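Fusarinine C esterase sidJ (Aspergillus fumigatus, PDB 6GUP) hydrolyses the ester bonds of the fungal siderophore fusarinine C, releasing fusarinine and iron, but leaves triacetylfusarinine C intact. Local coordinates at residues H37-V42 against W67-L72; K116-G121 against G159-A164; T51-A56 against M120-G125. All blocks are in the same frame, centred on the assembly; numbering follows the deposited sequence.

Contact 1. Residues H37-V42 against W67-L72; sequences HSLLFV and WSLFTL
From H37 beside W67 to L40 beside F70, strands 37-42 and 67-72 pair in parallel, their axes 4.6 Å apart at closest and turned by 29°, through the hydrogen bonds S68 N to H37 O, L39 N to S68 O, F70 N to L39 O and F41 N to F70 O. Past them a water accepts from L72 N and binds F41 O. H37 lays its CB over one face of the W67 indole, 3.4 Å from the centroid of the six-membered ring, a CH-pi contact; the imidazole is inclined to that ring by 37°. The indole edge meets the backbone, with W67 CZ3 3.4 Å from S38 O. Along this face L39 and L69, both with CG anti to the backbone N (L39 chi1 -179°), lie side by side, L39 CD2 3.9 Å from L69 CD1, and L69 CD1 also touches F41 CB. On the reverse face L40 crosses F70 at about a right angle, its CD1 3.7 Å from F70 CB. S38 OG and S68 OG both hydrogen-bond K104 NZ, and S68 OG also E27. Helix 335-353 covers W67 with L349, L352 and V353, while I100 and L97 of helix 86-108 cover S38, F70 and L40. Strand 117-122 flanks 37-42, strand 24-28 flanks 67-72, and helix 55-61 makes the beta-alpha-beta connection between the pair.

Contact 2. Residues K116-G121 against G159-A164; sequences KIVLMG and GAIMQA
M120 and I161 carry the side-chain contact, crossing obliquely with M120 CG 3.9 Å from I161 CB. M120 CG stands anti to its backbone N (chi1 -176°) and the chain runs on extended, CE touching I161 CG2 at 4.0 Å and then Q163 CB. On the same face I161 CD1 meets V118 CG1, 4.0 Å away. V118 CG1 also rests on the backbone of G159, 3.8 Å from G159 C, where no side chain intervenes. The parallel backbones are joined by L119 N to G159 O (3.2 Å), I161 N to L119 O, G121 N to I161 O (2.8 Å) and Q163 N to G121 O (2.8 Å), with a weak bond from G159 N to I117 O at the start; the bonds thus shorten from G159 toward G121.

Q163 places its CB 3.5 Å from G121 O; beyond CG the chain bends (chi2 -87°). Three bonds hold its amide: OE1 pairs with H122 ND1 and Y54 OH, and NE2 with H327 O. Y348, L349 and L352 of helix 335-353 pack over V118 and I161; V129 and L133 of helix 125-134 back L119 and A160 on the other face. Two central parallel strands between layers of helices are characteristic of the alpha/beta-hydrolase fold, and strand 117-122 is the one that runs into its probable nucleophile elbow.

Contact 3. Residues T51-A56 against M120-G125; sequences TTSYLA and MGHSTG
T51 meets H122 tip to tip, its CG2 3.9 Å from H122 CD2; CG2, anti to the backbone N, does the touching, while OG1 is hydrogen-bonded to D47. The T52 side chain packs on E21 of the second subunit, and its carbonyl oxygen takes two bonds within the type II' turn T52-L55: S53 OG (2.7 Å) and L55 N (3.1 Å) bind T52 O from opposite faces of the carbonyl plane. S53 OG also lies over one face of the Y54 ring, toward the rim, and 4.0 Å from H122 CE1.

The partner of these residues is itself a sharp bend. G121-H122-S123-T124-G125 fits the GxSxG nucleophile elbow of alpha/beta hydrolases: a type II' turn from H122 to G125, closed by G125 N to H122 O, with S123 at the strained phi/psi of 55°/-123°. S123 OG hydrogen-bonds H327 NE2, consistent with a catalytic triad of S123, H327 and D286.

Y54 stands at the N-cap position of helix 55-61. The Y54 and H122 side chains pass one another, running opposite ways, with ring centroids 5.7 Å apart and planes steeply inclined. Y54 OH comes 3.5 Å from H122 ND1, yet the two are linked through a third group, since each hydrogen-bonds Q163 OE1. The same hydroxyl meets M120 tip to tip, Y54 OH 3.4 Å from M120 CE, and the ring carbon Y54 CE1 touches that methyl as well. R338 and L341 of helix 335-353 pack on the tyrosine.

In the fold
All three contacts are buried, but contact 3 comes nearest the dimer partner, through T52. Contacts 1 and 2 are successive parts of one sheet: strands 37-42 and 117-122 are neighbours, joined by V42 N to M120 O and L40 O to M120 N, with L39 and W67 packing on V118. Contact 1 adds aromatic packing to its backbone bonds; contact 2 packs aliphatic side chains, and its first bond is weak. Contact 3 shares M120 and G121 with contact 2 and stands at the strand ends, where side chains touch without direct bonds; Y54 OH and H122 ND1 are both bonded to Q163 OE1 of contact 2. F41 of contact 1 packs on H122 and Y54.

Contact 1. Residues H37-V42 against W67-L72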
loop_
_atom_site.group_PDB
_atom_site.type_symbol
_atom_site.label_atom_id
_atom_site.label_comp_id
_atom_site.label_asym_id
_atom_site.label_seq_id
_atom_site.Cartn_x
_atom_site.Cartn_y
_atom_site.Cartn_z
ATOM N N HIS A 37 -0.551 26.163 0.160
ATOM C CA HIS A 37 0.340 25.466 1.091
ATOM C C HIS A 37 -0.036 23.990 1.237
ATOM O O HIS A 37 -1.182 23.604 0.987
ATOM C CB HIS A 37 0.299 26.168 2.449
ATOM C CG HIS A 37 0.425 27.658 2.358
ATOM N ND1 HIS A 37 1.526 28.276 1.808
ATOM C CD2 HIS A 37 -0.413 28.652 2.738
ATOM C CE1 HIS A 37 1.364 29.585 1.853
ATOM N NE2 HIS A 37 0.196 29.841 2.415
ATOM N N SER A 38 0.940 23.181 1.652
ATOM C CA SER A 38 0.810 21.720 1.679
ATOM C C SER A 38 1.409 21.105 2.942
ATOM O O SER A 38 2.526 21.446 3.330
ATOM C CB SER A 38 1.516 21.119 0.463
ATOM O OG SER A 38 0.985 21.634 -0.743
ATOM N N LEU A 39 0.659 20.197 3.567
ATOM C CA LEU A 39 1.153 19.374 4.671
ATOM C C LEU A 39 1.206 17.919 4.206
ATOM O O LEU A 39 0.162 17.295 4.008
ATOM C CB LEU A 39 0.235 19.511 5.893
ATOM C CG LEU A 39 0.610 18.726 7.158
ATOM C CD1 LEU A 39 1.955 19.177 7.705
ATOM C CD2 LEU A 39 -0.467 18.875 8.220
ATOM N N LEU A 40 2.419 17.394 4.020
ATOM C CA LEU A 40 2.615 15.982 3.679
ATOM C C LEU A 40 2.790 15.177 4.963
ATOM O O LEU A 40 3.756 15.370 5.704
ATOM C CB LEU A 40 3.826 15.788 2.761
ATOM C CG LEU A 40 4.128 14.354 2.293
ATOM C CD1 LEU A 40 2.936 13.709 1.595
ATOM C CD2 LEU A 40 5.338 14.345 1.376
ATOM N N PHE A 41 1.846 14.271 5.198
ATOM C CA PHE A 41 1.786 13.451 6.400
ATOM C C PHE A 41 2.321 12.063 6.053
ATOM O O PHE A 41 1.804 11.409 5.148
ATOM C CB PHE A 41 0.331 13.378 6.868
ATOM C CG PHE A 41 0.115 12.570 8.115
ATOM C CD1 PHE A 41 -0.141 11.205 8.037
ATOM C CD2 PHE A 41 0.117 13.180 9.366
ATOM C CE1 PHE A 41 -0.362 10.457 9.182
ATOM C CE2 PHE A 41 -0.106 12.437 10.516
ATOM C CZ PHE A 41 -0.351 11.075 10.422
ATOM N N VAL A 42 3.360 11.634 6.769
ATOM C CA VAL A 42 3.984 10.326 6.566
ATOM C C VAL A 42 3.603 9.438 7.748
ATOM O O VAL A 42 4.046 9.667 8.877
ATOM C CB VAL A 42 5.524 10.445 6.456
ATOM C CG1 VAL A 42 6.167 9.085 6.198
ATOM C CG2 VAL A 42 5.908 11.423 5.351
ATOM N N TRP A 67 -4.076 25.506 3.830
ATOM C CA TRP A 67 -3.306 24.260 3.783
ATOM C C TRP A 67 -4.194 23.098 3.356
ATOM O O TRP A 67 -5.326 22.978 3.834
ATOM C CB TRP A 67 -2.734 23.942 5.164
ATOM C CG TRP A 67 -1.769 24.957 5.666
ATOM C CD1 TRP A 67 -2.065 26.121 6.313
ATOM C CD2 TRP A 67 -0.343 24.900 5.570
ATOM N NE1 TRP A 67 -0.911 26.797 6.623
ATOM C CE2 TRP A 67 0.162 26.071 6.177
ATOM C CE3 TRP A 67 0.559 23.974 5.028
ATOM C CZ2 TRP A 67 1.534 26.341 6.260
ATOM C CZ3 TRP A 67 1.925 24.244 5.108
ATOM C CH2 TRP A 67 2.396 25.421 5.719
ATOM N N SER A 68 -3.685 22.252 2.459
ATOM C CA SER A 68 -4.322 20.971 2.140
ATOM C C SER A 68 -3.431 19.829 2.631
ATOM O O SER A 68 -2.204 19.897 2.525
ATOM C CB SER A 68 -4.600 20.844 0.638
ATOM O OG SER A 68 -3.413 20.627 -0.101
ATOM N N LEU A 69 -4.065 18.789 3.165
ATOM C CA LEU A 69 -3.368 17.647 3.754
ATOM C C LEU A 69 -3.123 16.574 2.696
ATOM O O LEU A 69 -4.032 16.233 1.941
ATOM C CB LEU A 69 -4.209 17.066 4.897
ATOM C CG LEU A 69 -3.703 15.824 5.638
ATOM C CD1 LEU A 69 -2.401 16.105 6.369
ATOM C CD2 LEU A 69 -4.764 15.342 6.613
ATOM N N PHE A 70 -1.894 16.055 2.653
ATOM C CA PHE A 70 -1.533 14.908 1.817
ATOM C C PHE A 70 -1.065 13.746 2.683
ATOM O O PHE A 70 -0.409 13.952 3.705
ATOM C CB PHE A 70 -0.389 15.258 0.867
ATOM C CG PHE A 70 -0.767 16.194 -0.241
ATOM C CD1 PHE A 70 -0.850 17.561 -0.011
ATOM C CD2 PHE A 70 -1.005 15.716 -1.526
ATOM C CE1 PHE A 70 -1.184 18.434 -1.036
ATOM C CE2 PHE A 70 -1.336 16.584 -2.557
ATOM C CZ PHE A 70 -1.429 17.945 -2.310
ATOM N N THR A 71 -1.405 12.532 2.259
ATOM C CA THR A 71 -0.789 11.300 2.759
ATOM C C THR A 71 -0.258 10.553 1.541
ATOM O O THR A 71 -0.657 10.863 0.418
ATOM C CB THR A 71 -1.800 10.420 3.513
ATOM O OG1 THR A 71 -2.917 10.125 2.664
ATOM C CG2 THR A 71 -2.294 11.126 4.766
ATOM N N LEU A 72 0.638 9.586 1.746
ATOM C CA LEU A 72 1.265 8.891 0.612
ATOM C C LEU A 72 1.644 7.441 0.872
ATOM O O LEU A 72 1.739 6.998 2.019
ATOM C CB LEU A 72 2.502 9.661 0.119
ATOM C CG LEU A 72 3.861 9.428 0.798
ATOM C CD1 LEU A 72 4.942 10.229 0.090
ATOM C CD2 LEU A 72 3.814 9.771 2.278
HETATM O O HOH W 1 1.115 8.872 4.535
#

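Contact 2. Residues K116-G121 against G159-A164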
loop_
_atom_site.group_PDB
_atom_site.type_symbol
_atom_site.label_atom_id
_atom_site.label_comp_id
_atom_site.label_asym_id
_atom_site.label_seq_id
_atom_site.Cartn_x
_atom_site.Cartn_y
_atom_site.Cartn_z
ATOM N N LYS A 116 4.161 26.862 0.614
ATOM C CA LYS A 116 4.965 26.361 1.722
ATOM C C LYS A 116 4.695 24.879 1.902
ATOM O O LYS A 116 3.568 24.419 1.693
ATOM C CB LYS A 116 4.642 27.118 3.010
ATOM C CG LYS A 116 5.084 28.570 2.969
ATOM C CD LYS A 116 5.196 29.176 4.357
ATOM C CE LYS A 116 5.676 30.617 4.286
ATOM N NZ LYS A 116 7.130 30.731 3.985
ATOM N N ILE A 117 5.737 24.141 2.279
ATOM C CA ILE A 117 5.644 22.698 2.463
ATOM C C ILE A 117 6.125 22.312 3.857
ATOM O O ILE A 117 7.206 22.719 4.283
ATOM C CB ILE A 117 6.500 21.896 1.453
ATOM C CG1 ILE A 117 6.507 22.520 0.039
ATOM C CG2 ILE A 117 6.024 20.451 1.436
ATOM C CD1 ILE A 117 5.396 22.069 -0.889
ATOM N N VAL A 118 5.322 21.499 4.538
ATOM C CA VAL A 118 5.645 20.975 5.860
ATOM C C VAL A 118 5.559 19.454 5.794
ATOM O O VAL A 118 4.592 18.910 5.256
ATOM C CB VAL A 118 4.667 21.514 6.925
ATOM C CG1 VAL A 118 4.939 20.892 8.293
ATOM C CG2 VAL A 118 4.760 23.032 7.006
ATOM N N LEU A 119 6.571 18.779 6.336
ATOM C CA LEU A 119 6.591 17.321 6.410
ATOM C C LEU A 119 6.279 16.890 7.840
ATOM O O LEU A 119 7.010 17.238 8.767
ATOM C CB LEU A 119 7.958 16.786 5.982
ATOM C CG LEU A 119 8.074 15.272 5.775
ATOM C CD1 LEU A 119 7.267 14.813 4.568
ATOM C CD2 LEU A 119 9.531 14.869 5.622
ATOM N N MET A 120 5.188 16.146 8.010
ATOM C CA MET A 120 4.784 15.633 9.317
ATOM C C MET A 120 4.970 14.120 9.367
ATOM O O MET A 120 4.541 13.410 8.457
ATOM C CB MET A 120 3.328 15.992 9.603
ATOM C CG MET A 120 2.849 15.579 10.985
ATOM S SD MET A 120 1.338 16.424 11.477
ATOM C CE MET A 120 1.118 15.758 13.122
ATOM N N GLY A 121 5.611 13.644 10.433
ATOM C CA GLY A 121 5.806 12.216 10.678
ATOM C C GLY A 121 4.959 11.753 11.848
ATOM O O GLY A 121 4.877 12.437 12.872
ATOM N N GLY A 159 8.851 23.515 7.075
ATOM C CA GLY A 159 8.572 23.039 8.424
ATOM C C GLY A 159 8.711 21.534 8.542
ATOM O O GLY A 159 8.697 20.819 7.535
ATOM N N ALA A 160 8.853 21.058 9.777
ATOM C CA ALA A 160 8.933 19.628 10.058
ATOM C C ALA A 160 8.308 19.315 11.415
ATOM O O ALA A 160 8.626 19.964 12.411
ATOM C CB ALA A 160 10.379 19.160 10.016
ATOM N N ILE A 161 7.410 18.331 11.438
ATOM C CA ILE A 161 6.731 17.907 12.664
ATOM C C ILE A 161 6.964 16.407 12.859
ATOM O O ILE A 161 6.909 15.637 11.899
ATOM C CB ILE A 161 5.210 18.208 12.619
ATOM C CG1 ILE A 161 4.953 19.704 12.375
ATOM C CG2 ILE A 161 4.533 17.782 13.922
ATOM C CD1 ILE A 161 3.537 20.032 11.952
ATOM N N MET A 162 7.230 16.005 14.102
ATOM C CA MET A 162 7.340 14.592 14.472
ATOM C C MET A 162 6.387 14.309 15.628
ATOM O O MET A 162 6.561 14.840 16.725
ATOM C CB MET A 162 8.776 14.239 14.869
ATOM C CG MET A 162 9.806 14.533 13.790
ATOM S SD MET A 162 11.354 13.623 13.997
ATOM C CE MET A 162 12.075 14.449 15.410
ATOM N N GLN A 163 5.376 13.482 15.371
ATOM C CA GLN A 163 4.358 13.144 16.363
ATOM C C GLN A 163 4.643 11.757 16.932
ATOM O O GLN A 163 4.671 10.774 16.190
ATOM C CB GLN A 163 2.970 13.191 15.720
ATOM C CG GLN A 163 1.808 13.030 16.694
ATOM C CD GLN A 163 1.430 11.581 16.966
ATOM O OE1 GLN A 163 1.385 10.756 16.055
ATOM N NE2 GLN A 163 1.148 11.270 18.224
ATOM N N ALA A 164 4.846 11.696 18.250
ATOM C CA ALA A 164 5.193 10.461 18.958
ATOM C C ALA A 164 6.380 9.695 18.336
ATOM O O ALA A 164 6.246 8.513 17.999
ATOM C CB ALA A 164 3.964 9.564 19.079
#

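Contact 3. Residues T51-A56 against M120-G125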
loop_
_atom_site.group_PDB
_atom_site.type_symbol
_atom_site.label_atom_id
_atom_site.label_comp_id
_atom_site.label_asym_id
_atom_site.label_seq_id
_atom_site.Cartn_x
_atom_site.Cartn_y
_atom_site.Cartn_z
ATOM N N THR A 51 -3.542 5.043 7.505
ATOM C CA THR A 51 -3.471 5.666 8.832
ATOM C C THR A 51 -4.829 6.268 9.190
ATOM O O THR A 51 -5.454 6.921 8.357
ATOM C CB THR A 51 -2.411 6.789 8.890
ATOM O OG1 THR A 51 -1.149 6.288 8.432
ATOM C CG2 THR A 51 -2.252 7.324 10.317
ATOM N N THR A 52 -5.279 6.024 10.421
ATOM C CA THR A 52 -6.496 6.642 10.954
ATOM C C THR A 52 -6.108 7.680 12.009
ATOM O O THR A 52 -5.799 8.814 11.653
ATOM C CB THR A 52 -7.483 5.591 11.507
ATOM O OG1 THR A 52 -6.779 4.634 12.308
ATOM C CG2 THR A 52 -8.187 4.876 10.370
ATOM N N SER A 53 -6.101 7.296 13.288
ATOM C CA SER A 53 -5.729 8.186 14.396
ATOM C C SER A 53 -6.498 9.530 14.413
ATOM O O SER A 53 -7.722 9.534 14.568
ATOM C CB SER A 53 -4.201 8.380 14.427
ATOM O OG SER A 53 -3.731 9.115 13.310
ATOM N N TYR A 54 -5.786 10.643 14.221
ATOM C CA TYR A 54 -6.349 12.002 14.308
ATOM C C TYR A 54 -6.473 12.650 12.926
ATOM O O TYR A 54 -6.763 13.845 12.820
ATOM C CB TYR A 54 -5.474 12.887 15.217
ATOM C CG TYR A 54 -3.992 12.829 14.891
ATOM C CD1 TYR A 54 -3.449 13.573 13.840
ATOM C CD2 TYR A 54 -3.137 12.000 15.618
ATOM C CE1 TYR A 54 -2.098 13.502 13.534
ATOM C CE2 TYR A 54 -1.787 11.922 15.320
ATOM C CZ TYR A 54 -1.271 12.673 14.280
ATOM O OH TYR A 54 0.067 12.592 13.991
ATOM N N LEU A 55 -6.278 11.856 11.873
ATOM C CA LEU A 55 -6.106 12.390 10.520
ATOM C C LEU A 55 -7.398 12.992 9.967
ATOM O O LEU A 55 -7.360 14.006 9.268
ATOM C CB LEU A 55 -5.568 11.296 9.580
ATOM C CG LEU A 55 -4.502 11.634 8.533
ATOM C CD1 LEU A 55 -3.483 12.653 9.026
ATOM C CD2 LEU A 55 -3.798 10.347 8.125
ATOM N N ALA A 56 -8.530 12.365 10.287
ATOM C CA ALA A 56 -9.847 12.881 9.906
ATOM C C ALA A 56 -10.139 14.231 10.562
ATOM O O ALA A 56 -10.615 15.152 9.898
ATOM C CB ALA A 56 -10.934 11.879 10.269
ATOM N N MET A 120 5.188 16.146 8.010
ATOM C CA MET A 120 4.784 15.633 9.317
ATOM C C MET A 120 4.970 14.120 9.367
ATOM O O MET A 120 4.541 13.410 8.457
ATOM C CB MET A 120 3.328 15.992 9.603
ATOM C CG MET A 120 2.849 15.579 10.985
ATOM S SD MET A 120 1.338 16.424 11.477
ATOM C CE MET A 120 1.118 15.758 13.122
ATOM N N GLY A 121 5.611 13.644 10.433
ATOM C CA GLY A 121 5.806 12.216 10.678
ATOM C C GLY A 121 4.959 11.753 11.848
ATOM O O GLY A 121 4.877 12.437 12.872
ATOM N N HIS A 122 4.328 10.590 11.688
ATOM C CA HIS A 122 3.485 9.984 12.717
ATOM C C HIS A 122 4.064 8.624 13.071
ATOM O O HIS A 122 4.318 7.808 12.181
ATOM C CB HIS A 122 2.047 9.859 12.201
ATOM C CG HIS A 122 1.218 8.833 12.911
ATOM N ND1 HIS A 122 0.562 9.092 14.095
ATOM C CD2 HIS A 122 0.921 7.550 12.592
ATOM C CE1 HIS A 122 -0.092 8.011 14.481
ATOM N NE2 HIS A 122 0.110 7.062 13.586
ATOM N N SER A 123 4.269 8.393 14.369
ATOM C CA SER A 123 4.874 7.162 14.882
ATOM C C SER A 123 6.248 6.926 14.221
ATOM O O SER A 123 7.105 7.811 14.281
ATOM C CB SER A 123 3.903 5.980 14.730
ATOM O OG SER A 123 4.466 4.787 15.247
ATOM N N THR A 124 6.450 5.775 13.574
ATOM C CA THR A 124 7.717 5.469 12.899
ATOM C C THR A 124 7.938 6.254 11.593
ATOM O O THR A 124 9.034 6.216 11.036
ATOM C CB THR A 124 7.847 3.960 12.610
ATOM O OG1 THR A 124 6.716 3.514 11.853
ATOM C CG2 THR A 124 7.927 3.175 13.914
ATOM N N GLY A 125 6.911 6.956 11.110
ATOM C CA GLY A 125 7.072 7.945 10.040
ATOM C C GLY A 125 7.966 9.119 10.420
ATOM O O GLY A 125 8.515 9.784 9.544
#